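Local coordinates for protein cytochrome B5 (Hadesarchaea archaeon YNP_N21, PDB 6NZX) that binds a heme in a cytochrome b5-like domain and probably serves as an electron carrier, at residues A21-N26 with A49-T54. Sequence-based numbering, arbitrary orientation.
Sequences AYVAYN and AGQDLT. With HEM (protoporphyrin IX containing Fe), chain B.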
# COMPACT_ATOMS: atom_id res chain seq x y z
N ALA A 21 6.76 0.58 3.07
CA ALA A 21 5.85 0.12 2.04
C ALA A 21 4.42 0.51 2.45
O ALA A 21 3.89 0.04 3.48
CB ALA A 21 6.04 -1.37 1.81
N TYR A 22 3.85 1.42 1.68
CA TYR A 22 2.49 1.94 1.89
C TYR A 22 1.66 1.56 0.68
O TYR A 22 2.17 1.52 -0.43
CB TYR A 22 2.46 3.47 1.96
CG TYR A 22 2.99 4.13 3.21
CD1 TYR A 22 3.56 3.42 4.25
CD2 TYR A 22 2.96 5.51 3.31
CE1 TYR A 22 4.04 4.07 5.37
CE2 TYR A 22 3.43 6.17 4.44
CZ TYR A 22 3.99 5.44 5.46
OH TYR A 22 4.46 6.07 6.56
N VAL A 23 0.37 1.29 0.88
CA VAL A 23 -0.53 1.01 -0.23
C VAL A 23 -1.79 1.82 0.02
O VAL A 23 -2.21 1.92 1.15
CB VAL A 23 -0.84 -0.49 -0.36
CG1 VAL A 23 0.38 -1.28 -0.76
CG2 VAL A 23 -1.45 -1.06 0.92
N ALA A 24 -2.39 2.37 -1.05
CA ALA A 24 -3.65 3.10 -0.89
C ALA A 24 -4.81 2.21 -1.34
O ALA A 24 -4.66 1.33 -2.21
CB ALA A 24 -3.61 4.42 -1.61
N TYR A 25 -5.94 2.37 -0.65
CA TYR A 25 -7.16 1.67 -1.00
C TYR A 25 -8.35 2.56 -0.63
O TYR A 25 -8.52 2.88 0.53
CB TYR A 25 -7.27 0.31 -0.29
CG TYR A 25 -8.53 -0.42 -0.67
CD1 TYR A 25 -9.60 -0.53 0.21
CD2 TYR A 25 -8.70 -0.92 -1.95
CE1 TYR A 25 -10.78 -1.15 -0.17
CE2 TYR A 25 -9.88 -1.53 -2.35
CZ TYR A 25 -10.92 -1.65 -1.45
OH TYR A 25 -12.07 -2.27 -1.83
N ASN A 26 -9.14 2.95 -1.65
CA ASN A 26 -10.40 3.70 -1.44
C ASN A 26 -10.14 4.98 -0.64
O ASN A 26 -10.92 5.28 0.27
CB ASN A 26 -11.45 2.86 -0.69
CG ASN A 26 -12.25 1.97 -1.60
OD1 ASN A 26 -12.05 1.98 -2.82
ND2 ASN A 26 -13.13 1.17 -1.02
N ALA A 49 4.06 -1.75 -4.10
CA ALA A 49 3.81 -0.84 -3.01
C ALA A 49 3.95 0.58 -3.55
O ALA A 49 4.55 0.78 -4.62
CB ALA A 49 4.75 -1.10 -1.86
N GLY A 50 3.34 1.54 -2.86
CA GLY A 50 3.48 2.93 -3.19
C GLY A 50 2.48 3.37 -4.22
O GLY A 50 2.68 4.40 -4.86
N GLN A 51 1.38 2.62 -4.37
CA GLN A 51 0.37 2.90 -5.36
C GLN A 51 -1.03 2.79 -4.76
O GLN A 51 -1.26 2.13 -3.74
CB GLN A 51 0.49 1.96 -6.56
CG GLN A 51 1.74 2.21 -7.40
CD GLN A 51 1.88 1.19 -8.50
OE1 GLN A 51 1.21 0.16 -8.51
NE2 GLN A 51 2.77 1.47 -9.44
N ASP A 52 -1.97 3.45 -5.42
CA ASP A 52 -3.37 3.21 -5.21
C ASP A 52 -3.78 1.95 -6.00
O ASP A 52 -3.78 1.94 -7.23
CB ASP A 52 -4.18 4.43 -5.62
CG ASP A 52 -5.68 4.22 -5.51
OD1 ASP A 52 -6.40 5.01 -6.08
OD2 ASP A 52 -6.09 3.26 -4.88
N LEU A 53 -4.13 0.90 -5.26
CA LEU A 53 -4.42 -0.38 -5.83
C LEU A 53 -5.90 -0.73 -5.65
O LEU A 53 -6.29 -1.92 -5.60
CB LEU A 53 -3.49 -1.39 -5.14
CG LEU A 53 -1.99 -1.16 -5.33
CD1 LEU A 53 -1.19 -2.27 -4.67
CD2 LEU A 53 -1.62 -1.07 -6.80
N THR A 54 -6.75 0.31 -5.59
CA THR A 54 -8.17 0.15 -5.39
C THR A 54 -8.73 -0.81 -6.46
O THR A 54 -9.36 -1.81 -6.12
CB THR A 54 -8.90 1.50 -5.41
OG1 THR A 54 -8.39 2.34 -4.38
CG2 THR A 54 -10.39 1.37 -5.23
CHA HEM B . -2.43 -10.92 1.55
CHB HEM B . -2.19 -12.33 -3.18
CHC HEM B . -3.44 -7.79 -4.53
CHD HEM B . -3.33 -6.38 0.13
C1A HEM B . -2.31 -11.73 0.34
C2A HEM B . -2.00 -13.16 0.45
C3A HEM B . -1.94 -13.56 -0.98
C4A HEM B . -2.20 -12.38 -1.69
CMA HEM B . -1.65 -14.95 -1.49
CAA HEM B . -1.84 -13.97 1.73
CBA HEM B . -3.22 -14.32 2.33
CGA HEM B . -3.38 -13.96 3.82
O1A HEM B . -4.51 -13.59 4.23
O2A HEM B . -2.41 -14.06 4.61
C1B HEM B . -2.48 -11.17 -4.04
C2B HEM B . -2.51 -11.25 -5.44
C3B HEM B . -2.90 -9.89 -5.88
C4B HEM B . -3.05 -9.21 -4.59
CMB HEM B . -2.22 -12.42 -6.35
CAB HEM B . -3.04 -9.23 -7.25
CBB HEM B . -4.26 -9.69 -8.04
C1C HEM B . -3.57 -6.96 -3.35
C2C HEM B . -3.88 -5.62 -3.48
C3C HEM B . -3.82 -5.14 -2.08
C4C HEM B . -3.49 -6.36 -1.32
CMC HEM B . -4.16 -4.93 -4.78
CAC HEM B . -4.11 -3.82 -1.46
CBC HEM B . -4.70 -2.83 -2.11
C1D HEM B . -3.04 -7.54 0.98
C2D HEM B . -2.94 -7.42 2.36
C3D HEM B . -2.69 -8.78 2.81
C4D HEM B . -2.66 -9.48 1.60
CMD HEM B . -3.11 -6.19 3.21
CAD HEM B . -2.49 -9.28 4.24
CBD HEM B . -0.99 -9.17 4.55
CGD HEM B . -0.62 -9.75 5.90
O1D HEM B . 0.58 -9.73 6.26
O2D HEM B . -1.50 -10.22 6.64
NA HEM B . -2.39 -11.29 -0.92
NB HEM B . -2.81 -9.97 -3.52
NC HEM B . -3.33 -7.42 -2.12
ND HEM B . -2.87 -8.77 0.49
FE HEM B . -2.87 -9.35 -1.53
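Backbone pairing joins Ala24, on the outer strand 22-25 of the cytochrome b5 sheet, to Asp52 in the loop after strand 47-48, in a single beta bridge with both chains running the same way. Ala24 N gives an almost straight bond to Gln51 O (2.9 Å), and Ala24 O accepts from Leu53 N at 3.1 Å. Two residues earlier on each chain, Gly50 N gives a bond to Tyr22 O at 2.7 Å; the positive phi of Gly50 (87°) suits a glycine. On the heme side, Val23 CG1 meets Leu53 CD1 at 4.3 Å, and Leu53 CB lies 3.6 Å from vinyl carbon CBC of the heme. Beyond the bridge, Thr54 OG1, turned beside its own backbone N (chi1 -60°), accepts from Asn26 N at 2.9 Å, N-H...O 178°. That hydroxyl donates in turn to the syn lone pair of Asp52 OD2, which also takes Thr54 N from above the carboxylate plane, an Asx turn. The Tyr25 side chain crosses that of Thr54 at about a right angle, its CD2 3.6 Å from Thr54 CA. A valine in place of Thr54 would probably leave Asn26 N without its acceptor and Asp52 with one donor fewer. The hydroxyl thus ties the backbone just past strand 22-25 to the Asp52 carboxylate, beside a heme-pocket leucine.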